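Local coordinates for arginine kinase (Anthopleura japonica, PDB 4RF6), which catalyses the reversible transfer of a phosphoryl group from ATP to L-arginine, giving N(omega)-phospho-L-arginine and ADP, with two phosphagen kinase repeats fused in one chain, at residues S178-E182 and K183-Q187; S248-S251 and R252-A256; K383-L386 and R387-T391. All coordinates share one frame; numbering follows the deposited sequence. Where two conformers were deposited one is given.

Contact 1. Residues S178-E182 and K183-Q187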
ATOM      1  N   SER A 178      -3.415  28.653   4.765  1.00 26.53           N
ATOM      2  CA  SER A 178      -3.888  29.778   5.560  0.61 26.67           C
ATOM      3  C   SER A 178      -5.260  29.470   6.151  1.00 27.58           C
ATOM      4  O   SER A 178      -6.225  29.250   5.413  1.00 27.63           O
ATOM      5  CB  SER A 178      -3.957  31.036   4.694  0.61 27.10           C
ATOM      6  OG  SER A 178      -2.695  31.311   4.112  0.61 26.27           O
ATOM      7  N   GLY A 179      -5.345  29.454   7.478  1.00 27.15           N
ATOM      8  CA  GLY A 179      -6.599  29.174   8.153  1.00 30.56           C
ATOM      9  C   GLY A 179      -6.795  27.702   8.475  1.00 33.11           C
ATOM     10  O   GLY A 179      -7.814  27.319   9.048  1.00 33.50           O
ATOM     11  N   MET A 180      -5.822  26.872   8.107  1.00 33.91           N
ATOM     12  CA  MET A 180      -5.932  25.433   8.354  1.00 35.63           C
ATOM     13  C   MET A 180      -5.915  25.120   9.849  1.00 38.43           C
ATOM     14  O   MET A 180      -4.982  25.507  10.558  1.00 37.23           O
ATOM     15  CB  MET A 180      -4.815  24.668   7.645  1.00 34.44           C
ATOM     16  CG  MET A 180      -4.870  23.159   7.857  1.00 31.60           C
ATOM     17  SD  MET A 180      -3.422  22.306   7.192  1.00 31.48           S
ATOM     18  CE  MET A 180      -3.659  22.577   5.440  1.00 27.52           C
ATOM     19  N   ASP A 181      -6.943  24.422  10.329  1.00 42.23           N
ATOM     20  CA  ASP A 181      -6.995  24.045  11.742  1.00 46.36           C
ATOM     21  C   ASP A 181      -6.082  22.854  12.049  1.00 47.23           C
ATOM     22  O   ASP A 181      -5.600  22.176  11.135  1.00 46.86           O
ATOM     23  CB  ASP A 181      -8.440  23.796  12.208  1.00 47.58           C
ATOM     24  CG  ASP A 181      -9.169  22.763  11.365  1.00 48.96           C
ATOM     25  OD1 ASP A 181      -8.537  21.782  10.932  1.00 50.47           O
ATOM     26  OD2 ASP A 181     -10.389  22.927  11.148  1.00 48.83           O
ATOM     27  N   GLU A 182      -5.843  22.616  13.336  1.00 47.29           N
ATOM     28  CA  GLU A 182      -4.931  21.560  13.774  1.00 48.59           C
ATOM     29  C   GLU A 182      -5.392  20.170  13.346  1.00 46.98           C
ATOM     30  O   GLU A 182      -4.579  19.328  12.953  1.00 48.73           O
ATOM     31  CB  GLU A 182      -4.747  21.607  15.295  1.00 52.61           C
ATOM     32  CG  GLU A 182      -4.039  20.388  15.890  1.00 55.25           C
ATOM     33  CD  GLU A 182      -2.605  20.221  15.402  1.00 58.30           C
ATOM     34  OE1 GLU A 182      -2.038  21.185  14.841  1.00 59.82           O
ATOM     35  OE2 GLU A 182      -2.041  19.119  15.587  1.00 59.20           O
ATOM     36  N   LYS A 183      -6.697  19.938  13.422  1.00 45.15           N
ATOM     37  CA  LYS A 183      -7.276  18.654  13.048  1.00 46.15           C
ATOM     38  C   LYS A 183      -6.930  18.280  11.605  1.00 44.94           C
ATOM     39  O   LYS A 183      -6.495  17.162  11.329  1.00 43.21           O
ATOM     40  CB  LYS A 183      -8.794  18.698  13.226  1.00 50.01           C
ATOM     41  CG  LYS A 183      -9.491  17.404  12.859  1.00 53.77           C
ATOM     42  CD  LYS A 183     -10.979  17.489  13.144  1.00 56.50           C
ATOM     43  CE  LYS A 183     -11.673  16.174  12.842  1.00 58.86           C
ATOM     44  NZ  LYS A 183     -13.152  16.324  12.887  1.00 60.07           N
ATOM     45  N   THR A 184      -7.119  19.235  10.696  1.00 44.83           N
ATOM     46  CA  THR A 184      -6.842  19.037   9.274  1.00 42.81           C
ATOM     47  C   THR A 184      -5.356  18.823   9.018  1.00 40.70           C
ATOM     48  O   THR A 184      -4.966  17.956   8.229  1.00 40.24           O
ATOM     49  CB  THR A 184      -7.322  20.237   8.442  1.00 41.65           C
ATOM     50  OG1 THR A 184      -8.736  20.403   8.611  1.00 42.63           O
ATOM     51  CG2 THR A 184      -7.013  20.039   6.962  1.00 38.93           C
ATOM     52  N   ARG A 185      -4.536  19.632   9.684  1.00 41.48           N
ATOM     53  CA  ARG A 185      -3.087  19.531   9.591  1.00 42.94           C
ATOM     54  C   ARG A 185      -2.656  18.108   9.945  1.00 41.26           C
ATOM     55  O   ARG A 185      -1.886  17.477   9.212  1.00 37.07           O
ATOM     56  CB  ARG A 185      -2.438  20.538  10.544  1.00 44.46           C
ATOM     57  CG  ARG A 185      -1.008  20.934  10.196  1.00 48.17           C
ATOM     58  CD  ARG A 185      -0.258  21.427  11.432  1.00 52.02           C
ATOM     59  NE  ARG A 185      -0.010  20.333  12.368  1.00 56.14           N
ATOM     60  CZ  ARG A 185       1.127  19.642  12.435  1.00 56.13           C
ATOM     61  NH1 ARG A 185       2.140  19.935  11.630  1.00 54.59           N
ATOM     62  NH2 ARG A 185       1.251  18.657  13.314  1.00 56.67           N
ATOM     63  N   GLN A 186      -3.181  17.608  11.061  1.00 41.44           N
ATOM     64  CA  GLN A 186      -2.876  16.263  11.538  1.00 42.00           C
ATOM     65  C   GLN A 186      -3.222  15.201  10.498  1.00 37.84           C
ATOM     66  O   GLN A 186      -2.438  14.284  10.239  1.00 37.43           O
ATOM     67  CB  GLN A 186      -3.652  15.982  12.829  1.00 45.74           C
ATOM     68  CG  GLN A 186      -3.104  14.804  13.606  1.00 48.31           C
ATOM     69  CD  GLN A 186      -1.590  14.839  13.689  1.00 48.96           C
ATOM     70  OE1 GLN A 186      -1.010  15.751  14.281  1.00 49.26           O
ATOM     71  NE2 GLN A 186      -0.940  13.856  13.074  1.00 48.14           N
ATOM     72  N   GLN A 187      -4.409  15.333   9.915  1.00 37.11           N
ATOM     73  CA  GLN A 187      -4.879  14.414   8.886  1.00 42.20           C
ATOM     74  C   GLN A 187      -3.940  14.370   7.685  1.00 39.32           C
ATOM     75  O   GLN A 187      -3.544  13.295   7.227  1.00 39.46           O
ATOM     76  CB  GLN A 187      -6.279  14.817   8.421  1.00 50.44           C
ATOM     77  CG  GLN A 187      -7.345  14.742   9.506  1.00 57.95           C
ATOM     78  CD  GLN A 187      -8.756  14.755   8.944  1.00 63.34           C
ATOM     79  OE1 GLN A 187      -8.966  15.020   7.758  1.00 65.63           O
ATOM     80  NE2 GLN A 187      -9.732  14.457   9.796  1.00 64.10           N
TER

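Contact 2. Residues S248-S251 and R252-A256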
ATOM      1  N   SER A 248      -2.820   3.683 -15.861  1.00 23.58           N
ATOM      2  CA  SER A 248      -3.927   4.339 -15.166  1.00 26.96           C
ATOM      3  C   SER A 248      -3.478   5.593 -14.411  1.00 24.57           C
ATOM      4  O   SER A 248      -4.202   6.588 -14.357  1.00 21.66           O
ATOM      5  CB  SER A 248      -4.605   3.358 -14.212  1.00 29.92           C
ATOM      6  OG  SER A 248      -5.503   4.025 -13.347  1.00 34.28           O
ATOM      7  N   VAL A 249      -2.283   5.536 -13.825  1.00 24.37           N
ATOM      8  CA  VAL A 249      -1.724   6.671 -13.089  1.00 20.15           C
ATOM      9  C   VAL A 249      -1.490   7.873 -14.011  1.00 21.75           C
ATOM     10  O   VAL A 249      -1.795   9.013 -13.656  1.00 19.99           O
ATOM     11  CB  VAL A 249      -0.401   6.296 -12.394  1.00 16.85           C
ATOM     12  CG1 VAL A 249       0.321   7.545 -11.886  1.00 21.33           C
ATOM     13  CG2 VAL A 249      -0.639   5.319 -11.251  1.00 16.02           C
ATOM     14  N   PHE A 250      -0.940   7.607 -15.191  1.00 23.24           N
ATOM     15  CA  PHE A 250      -0.643   8.660 -16.152  1.00 26.39           C
ATOM     16  C   PHE A 250      -1.918   9.206 -16.780  1.00 29.06           C
ATOM     17  O   PHE A 250      -2.019  10.403 -17.067  1.00 29.60           O
ATOM     18  CB  PHE A 250       0.307   8.150 -17.237  1.00 24.54           C
ATOM     19  CG  PHE A 250       0.827   9.233 -18.145  1.00 24.22           C
ATOM     20  CD1 PHE A 250       1.448  10.358 -17.616  1.00 22.36           C
ATOM     21  CD2 PHE A 250       0.705   9.121 -19.523  1.00 26.18           C
ATOM     22  CE1 PHE A 250       1.930  11.362 -18.447  1.00 24.18           C
ATOM     23  CE2 PHE A 250       1.186  10.116 -20.366  1.00 27.22           C
ATOM     24  CZ  PHE A 250       1.801  11.239 -19.826  1.00 26.69           C
ATOM     25  N   SER A 251      -2.890   8.324 -16.992  1.00 28.11           N
ATOM     26  CA  SER A 251      -4.196   8.733 -17.507  1.00 30.24           C
ATOM     27  C   SER A 251      -4.859   9.741 -16.566  1.00 26.20           C
ATOM     28  O   SER A 251      -5.324  10.798 -17.001  1.00 24.45           O
ATOM     29  CB  SER A 251      -5.098   7.508 -17.704  1.00 31.82           C
ATOM     30  OG  SER A 251      -6.403   7.889 -18.086  1.00 33.92           O
ATOM     31  N   ARG A 252      -4.895   9.399 -15.278  1.00 22.03           N
ATOM     32  CA  ARG A 252      -5.460  10.260 -14.245  1.00 23.05           C
ATOM     33  C   ARG A 252      -4.702  11.586 -14.173  1.00 25.01           C
ATOM     34  O   ARG A 252      -5.310  12.656 -14.066  1.00 27.49           O
ATOM     35  CB  ARG A 252      -5.435   9.536 -12.890  1.00 23.15           C
ATOM     36  CG  ARG A 252      -5.987  10.338 -11.716  1.00 23.34           C
ATOM     37  CD  ARG A 252      -6.250   9.450 -10.500  1.00 25.21           C
ATOM     38  NE  ARG A 252      -5.030   8.815 -10.001  1.00 27.97           N
ATOM     39  CZ  ARG A 252      -4.768   7.512 -10.085  1.00 28.96           C
ATOM     40  NH1 ARG A 252      -5.642   6.686 -10.645  1.00 29.23           N
ATOM     41  NH2 ARG A 252      -3.631   7.032  -9.600  1.00 30.42           N
ATOM     42  N   LEU A 253      -3.373  11.512 -14.252  1.00 23.62           N
ATOM     43  CA  LEU A 253      -2.548  12.718 -14.252  1.00 25.19           C
ATOM     44  C   LEU A 253      -2.921  13.621 -15.421  1.00 26.40           C
ATOM     45  O   LEU A 253      -3.217  14.808 -15.237  1.00 27.84           O
ATOM     46  CB  LEU A 253      -1.061  12.367 -14.331  1.00 23.51           C
ATOM     47  CG  LEU A 253      -0.130  13.581 -14.344  1.00 23.72           C
ATOM     48  CD1 LEU A 253      -0.301  14.392 -13.072  1.00 23.11           C
ATOM     49  CD2 LEU A 253       1.327  13.176 -14.528  1.00 24.82           C
ATOM     50  N   CYS A 254      -2.911  13.046 -16.621  1.00 21.56           N
ATOM     51  CA  CYS A 254      -3.192  13.802 -17.835  1.00 23.11           C
ATOM     52  C   CYS A 254      -4.569  14.452 -17.809  1.00 24.71           C
ATOM     53  O   CYS A 254      -4.710  15.631 -18.143  1.00 23.90           O
ATOM     54  CB  CYS A 254      -3.043  12.908 -19.062  1.00 23.92           C
ATOM     55  SG  CYS A 254      -1.314  12.569 -19.451  1.00 29.18           S
ATOM     56  N   ARG A 255      -5.574  13.682 -17.400  1.00 26.73           N
ATOM     57  CA  ARG A 255      -6.940  14.189 -17.288  1.00 30.16           C
ATOM     58  C   ARG A 255      -6.993  15.500 -16.505  1.00 30.61           C
ATOM     59  O   ARG A 255      -7.613  16.471 -16.940  1.00 31.16           O
ATOM     60  CB  ARG A 255      -7.846  13.141 -16.635  1.00 33.81           C
ATOM     61  CG  ARG A 255      -8.855  12.505 -17.589  1.00 39.97           C
ATOM     62  CD  ARG A 255      -9.042  11.023 -17.290  1.00 42.54           C
ATOM     63  NE  ARG A 255      -9.341  10.791 -15.879  1.00 43.56           N
ATOM     64  CZ  ARG A 255      -9.007   9.689 -15.215  1.00 44.24           C
ATOM     65  NH1 ARG A 255      -8.360   8.708 -15.830  1.00 44.71           N
ATOM     66  NH2 ARG A 255      -9.313   9.570 -13.933  1.00 43.70           N
ATOM     67  N   ALA A 256      -6.314  15.536 -15.362  1.00 27.14           N
ATOM     68  CA  ALA A 256      -6.314  16.730 -14.519  1.00 26.85           C
ATOM     69  C   ALA A 256      -5.486  17.868 -15.110  1.00 25.84           C
ATOM     70  O   ALA A 256      -5.919  19.023 -15.107  1.00 25.33           O
ATOM     71  CB  ALA A 256      -5.827  16.394 -13.123  1.00 22.57           C
TER
HETATM   72  O   HOH W   1      -7.102   6.487 -15.167  1.00 38.16           O

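Contact 3. Residues K383-L386 and R387-T391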
ATOM      1  N   LYS A 383       9.860 -31.605   9.094  1.00 54.04           N
ATOM      2  CA  LYS A 383       8.693 -32.445   9.355  1.00 51.64           C
ATOM      3  C   LYS A 383       7.358 -31.826   8.939  1.00 45.38           C
ATOM      4  O   LYS A 383       6.302 -32.230   9.428  1.00 45.44           O
ATOM      5  CB  LYS A 383       8.653 -32.842  10.829  1.00 55.31           C
ATOM      6  CG  LYS A 383       9.866 -33.635  11.258  1.00 60.00           C
ATOM      7  CD  LYS A 383       9.962 -34.940  10.480  1.00 63.96           C
ATOM      8  CE  LYS A 383      11.353 -35.549  10.582  1.00 66.29           C
ATOM      9  NZ  LYS A 383      11.760 -35.817  11.988  1.00 67.93           N
ATOM     10  N   SER A 384       7.404 -30.856   8.034  1.00 41.61           N
ATOM     11  CA  SER A 384       6.181 -30.264   7.495  1.00 38.53           C
ATOM     12  C   SER A 384       5.400 -31.291   6.674  1.00 35.33           C
ATOM     13  O   SER A 384       5.976 -32.256   6.162  1.00 32.78           O
ATOM     14  CB  SER A 384       6.514 -29.056   6.624  1.00 37.89           C
ATOM     15  OG  SER A 384       7.241 -29.448   5.474  1.00 37.06           O
ATOM     16  N   LEU A 385       4.089 -31.094   6.560  1.00 33.68           N
ATOM     17  CA  LEU A 385       3.260 -31.964   5.726  1.00 32.80           C
ATOM     18  C   LEU A 385       3.654 -31.798   4.258  1.00 29.15           C
ATOM     19  O   LEU A 385       3.455 -32.701   3.441  1.00 29.11           O
ATOM     20  CB  LEU A 385       1.778 -31.639   5.911  1.00 32.25           C
ATOM     21  CG  LEU A 385       1.200 -31.790   7.319  1.00 33.11           C
ATOM     22  CD1 LEU A 385      -0.231 -31.299   7.373  1.00 34.25           C
ATOM     23  CD2 LEU A 385       1.271 -33.233   7.772  1.00 33.34           C
ATOM     24  N   LEU A 386       4.204 -30.630   3.936  1.00 27.62           N
ATOM     25  CA  LEU A 386       4.730 -30.356   2.605  1.00 32.17           C
ATOM     26  C   LEU A 386       5.789 -31.383   2.235  1.00 37.30           C
ATOM     27  O   LEU A 386       5.714 -32.021   1.182  1.00 38.46           O
ATOM     28  CB  LEU A 386       5.326 -28.947   2.542  1.00 29.08           C
ATOM     29  CG  LEU A 386       6.072 -28.595   1.255  1.00 30.11           C
ATOM     30  CD1 LEU A 386       5.147 -28.735   0.051  1.00 28.27           C
ATOM     31  CD2 LEU A 386       6.674 -27.186   1.318  1.00 26.14           C
ATOM     32  N   ARG A 387       6.776 -31.539   3.111  1.00 37.66           N
ATOM     33  CA  ARG A 387       7.859 -32.485   2.891  1.00 38.95           C
ATOM     34  C   ARG A 387       7.309 -33.907   2.840  1.00 37.09           C
ATOM     35  O   ARG A 387       7.737 -34.724   2.023  1.00 37.36           O
ATOM     36  CB  ARG A 387       8.887 -32.355   4.020  1.00 44.81           C
ATOM     37  CG  ARG A 387      10.241 -33.007   3.753  1.00 50.13           C
ATOM     38  CD  ARG A 387      10.226 -34.507   4.008  1.00 54.35           C
ATOM     39  NE  ARG A 387      11.565 -35.082   4.038  1.00 60.04           N
ATOM     40  CZ  ARG A 387      12.232 -35.342   5.157  1.00 62.75           C
ATOM     41  NH1 ARG A 387      11.679 -35.079   6.335  1.00 63.18           N
ATOM     42  NH2 ARG A 387      13.445 -35.868   5.095  1.00 63.20           N
ATOM     43  N   LYS A 388       6.364 -34.196   3.729  1.00 33.83           N
ATOM     44  CA  LYS A 388       5.797 -35.532   3.848  1.00 34.49           C
ATOM     45  C   LYS A 388       5.154 -36.003   2.547  1.00 35.44           C
ATOM     46  O   LYS A 388       5.267 -37.174   2.181  1.00 33.86           O
ATOM     47  CB  LYS A 388       4.769 -35.576   4.985  1.00 33.47           C
ATOM     48  CG  LYS A 388       4.191 -36.965   5.251  1.00 34.06           C
ATOM     49  CD  LYS A 388       3.282 -36.962   6.468  1.00 32.73           C
ATOM     50  CE  LYS A 388       2.789 -38.362   6.783  1.00 35.37           C
ATOM     51  NZ  LYS A 388       1.782 -38.364   7.882  1.00 37.27           N
ATOM     52  N   TYR A 389       4.498 -35.086   1.837  1.00 34.53           N
ATOM     53  CA  TYR A 389       3.669 -35.469   0.692  1.00 33.07           C
ATOM     54  C   TYR A 389       4.181 -35.035  -0.686  1.00 30.63           C
ATOM     55  O   TYR A 389       3.814 -35.632  -1.704  1.00 30.99           O
ATOM     56  CB  TYR A 389       2.222 -35.009   0.914  1.00 30.78           C
ATOM     57  CG  TYR A 389       1.552 -35.738   2.049  1.00 31.77           C
ATOM     58  CD1 TYR A 389       1.395 -37.117   2.011  1.00 32.67           C
ATOM     59  CD2 TYR A 389       1.085 -35.053   3.164  1.00 32.11           C
ATOM     60  CE1 TYR A 389       0.789 -37.796   3.045  1.00 35.65           C
ATOM     61  CE2 TYR A 389       0.476 -35.724   4.207  1.00 32.54           C
ATOM     62  CZ  TYR A 389       0.332 -37.093   4.140  1.00 34.54           C
ATOM     63  OH  TYR A 389      -0.269 -37.769   5.171  1.00 36.41           O
ATOM     64  N   LEU A 390       5.027 -34.011  -0.726  1.00 28.43           N
ATOM     65  CA  LEU A 390       5.558 -33.545  -2.004  1.00 29.34           C
ATOM     66  C   LEU A 390       6.738 -34.395  -2.474  1.00 31.15           C
ATOM     67  O   LEU A 390       7.893 -34.068  -2.208  1.00 31.27           O
ATOM     68  CB  LEU A 390       5.967 -32.068  -1.947  1.00 27.36           C
ATOM     69  CG  LEU A 390       6.309 -31.466  -3.313  1.00 31.02           C
ATOM     70  CD1 LEU A 390       5.048 -31.203  -4.102  1.00 34.35           C
ATOM     71  CD2 LEU A 390       7.133 -30.197  -3.205  1.00 31.51           C
ATOM     72  N   THR A 391       6.443 -35.486  -3.172  1.00 32.81           N
ATOM     73  CA  THR A 391       7.483 -36.293  -3.802  1.00 35.03           C
ATOM     74  C   THR A 391       7.972 -35.569  -5.057  1.00 37.70           C
ATOM     75  O   THR A 391       7.262 -34.720  -5.599  1.00 34.94           O
ATOM     76  CB  THR A 391       6.940 -37.667  -4.193  1.00 35.39           C
ATOM     77  OG1 THR A 391       6.201 -37.551  -5.414  1.00 40.71           O
ATOM     78  CG2 THR A 391       6.027 -38.201  -3.107  1.00 33.87           C
TER

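Contact 1. Residues S178-E182 and K183-Q187
Asp181 and Thr184 form the compact part of this contact, where the chain turns out of a loop into a helix. One carboxylate oxygen takes two donors of the same residue: Asp181 OD1 accepts from Thr184 OG1 at 2.7 Å and from Thr184 N at 2.9 Å. The hydroxyl comes from the syn side and somewhat out of the carboxylate plane, whereas the backbone N-H arrives almost in line with the C-O bond. Asp181 can reach both because CG stands between its own backbone N and carbonyl carbon (chi1 55°), which folds the short side chain back over the first turn. This is an N-cap: aspartate suits the place because its carboxylate answers a backbone N-H that has no earlier helical carbonyl to bond, and its negative charge should interact favourably with the positive end of the helix dipole. Helix 182-190, which follows strand 172-176 in the first catalytic domain, starts here with the bonds Arg185 N to Asp181 O at 3.1 Å and Gln186 N to Glu182 O at 2.9 Å. Met180 packs against the same turn from the loop side. Its CG lies 3.9 Å from Thr184 CB, and chi1 and chi2, both near 180°, carry the chain straight out until Met180 SD lies 3.7 Å from Arg185 CA; the long, flexible thioether can thus reach along the turn to both residues. Met180 and Arg185 also touch Leu194. The opposite extreme is the exposed side chain of Glu182. It bends at chi2 to bring OE1 to 3.3 Å from Arg185 NE, a salt bridge whose hydrogen bond is weak (N-H...O angle 137°), although the carboxylate and guanidinium planes are 22° apart. Lys183, fully extended, carries its ammonium away from the turn.

Contact 2. Residues S248-S251 and R252-A256
Cys254 lays its sulfur over a face of the Phe250 ring, one helical turn back. SG is 3.5 Å from the ring centroid and 17° off the ring normal, displaced toward the CZ side, where the Phe250 CZ to Cys254 SG distance is 3.4 Å. Both torsions matter: Phe250 CG is anti to its backbone N (chi1 -171°), while Cys254 SG, beside its own N and anti to the carbonyl carbon (chi1 -74°), points toward the preceding turn, where the ring stands. A small, polarisable cysteine suits this close sulfur-aromatic contact. Leu253 CD2 adds an apolar touch, 4.2 Å from Phe250 CD1.

The polar side of the helix is arranged differently. Arg255 bends at chi2 and chi3 and curls back so that NH1 meets Ser251 OG at its guanidinium edge, a weak bond of 3.1 Å. Arg255 NH1 also donates to a water at 2.6 Å, and this water donates in turn to Ser248 O at 3.0 Å, linking the arginine to a carbonyl two turns back; NH2 forms a salt bridge with Asp169. Arg252, bent at chi3, instead lays a guanidinium face over Ser248 O and Val249 CA. It is buried, a place its charge can tolerate because NH2 is salt-bridged to Glu241 and NE bonds to Thr224 O.

These side chains divide helix 246-264 between its neighbours within the first catalytic domain. Val249 and Leu253 rest on strands 127-136 and 235-242 of the antiparallel sheet, both touching Ile132, a predicted ATP-site residue, while Phe250 reaches from Ile132 to Val345 and Val348 of helix 344-370.

Contact 3. Residues K383-L386 and R387-T391
Between Ser384 and Leu390 the backbone makes a short helix whose i to i+4 bonds run from Lys388 N to Ser384 O, Tyr389 N to Leu385 O and Leu390 N to Leu386 O, the last the shortest at 2.8 Å, before Leu390 leaves helical angles as the centre of an inverse gamma turn. Ser384 is the N-cap. With chi1 at 65° its hydroxyl swings in over the start of the helix, where Ser384 OG accepts from Arg387 N at 3.2 Å with an N-H...O angle of 163°. Serine is small enough to do this while buried.

Leu386 and Leu390 lie side by side and point the same way, with Leu386 CD1 4.0 Å from Leu390 CB; both pack on Ile413 of helix 409-418. On another side Leu385 CD2 approaches Tyr389 CE2 at 4.4 Å, and Lys388 CG lies 3.9 Å above the plane of the Tyr389 ring, over its centre. Lys388 NZ forms a salt bridge with Asp447 OD2, and Tyr389 OH hydrogen-bonds to the same oxygen, while Arg387 NH1 bonds to Pro380 O. The chemistry thus implies a two-sided helix: Leu386 and Leu390 bury one side against helix 409-418, while Leu385, Lys388 and Tyr389 meet helix 438-448 through mixed apolar and polar contacts, its carboxylate probably balancing the lysine charge.

Contacts 1 and 2 belong to the catalytic domain of the first repeat, with centres about 28 Å apart; contact 3 belongs to the N-terminal domain of the second repeat, its centre about 57 Å from that of contact 1. Contact 2 is the buried one, in the first half of a long helix against the sheet, and depends on apolar and sulfur-aromatic packing, with a buried arginine and an exposed one each salt-bridged to an acid outside the contact. Contact 1 is at the surface, and contact 3 is intermediate. Both of these begin a short helix with an N-cap, but an exposed carboxylate serves in contact 1 and a buried hydroxyl in contact 3. No two contacts share a helix.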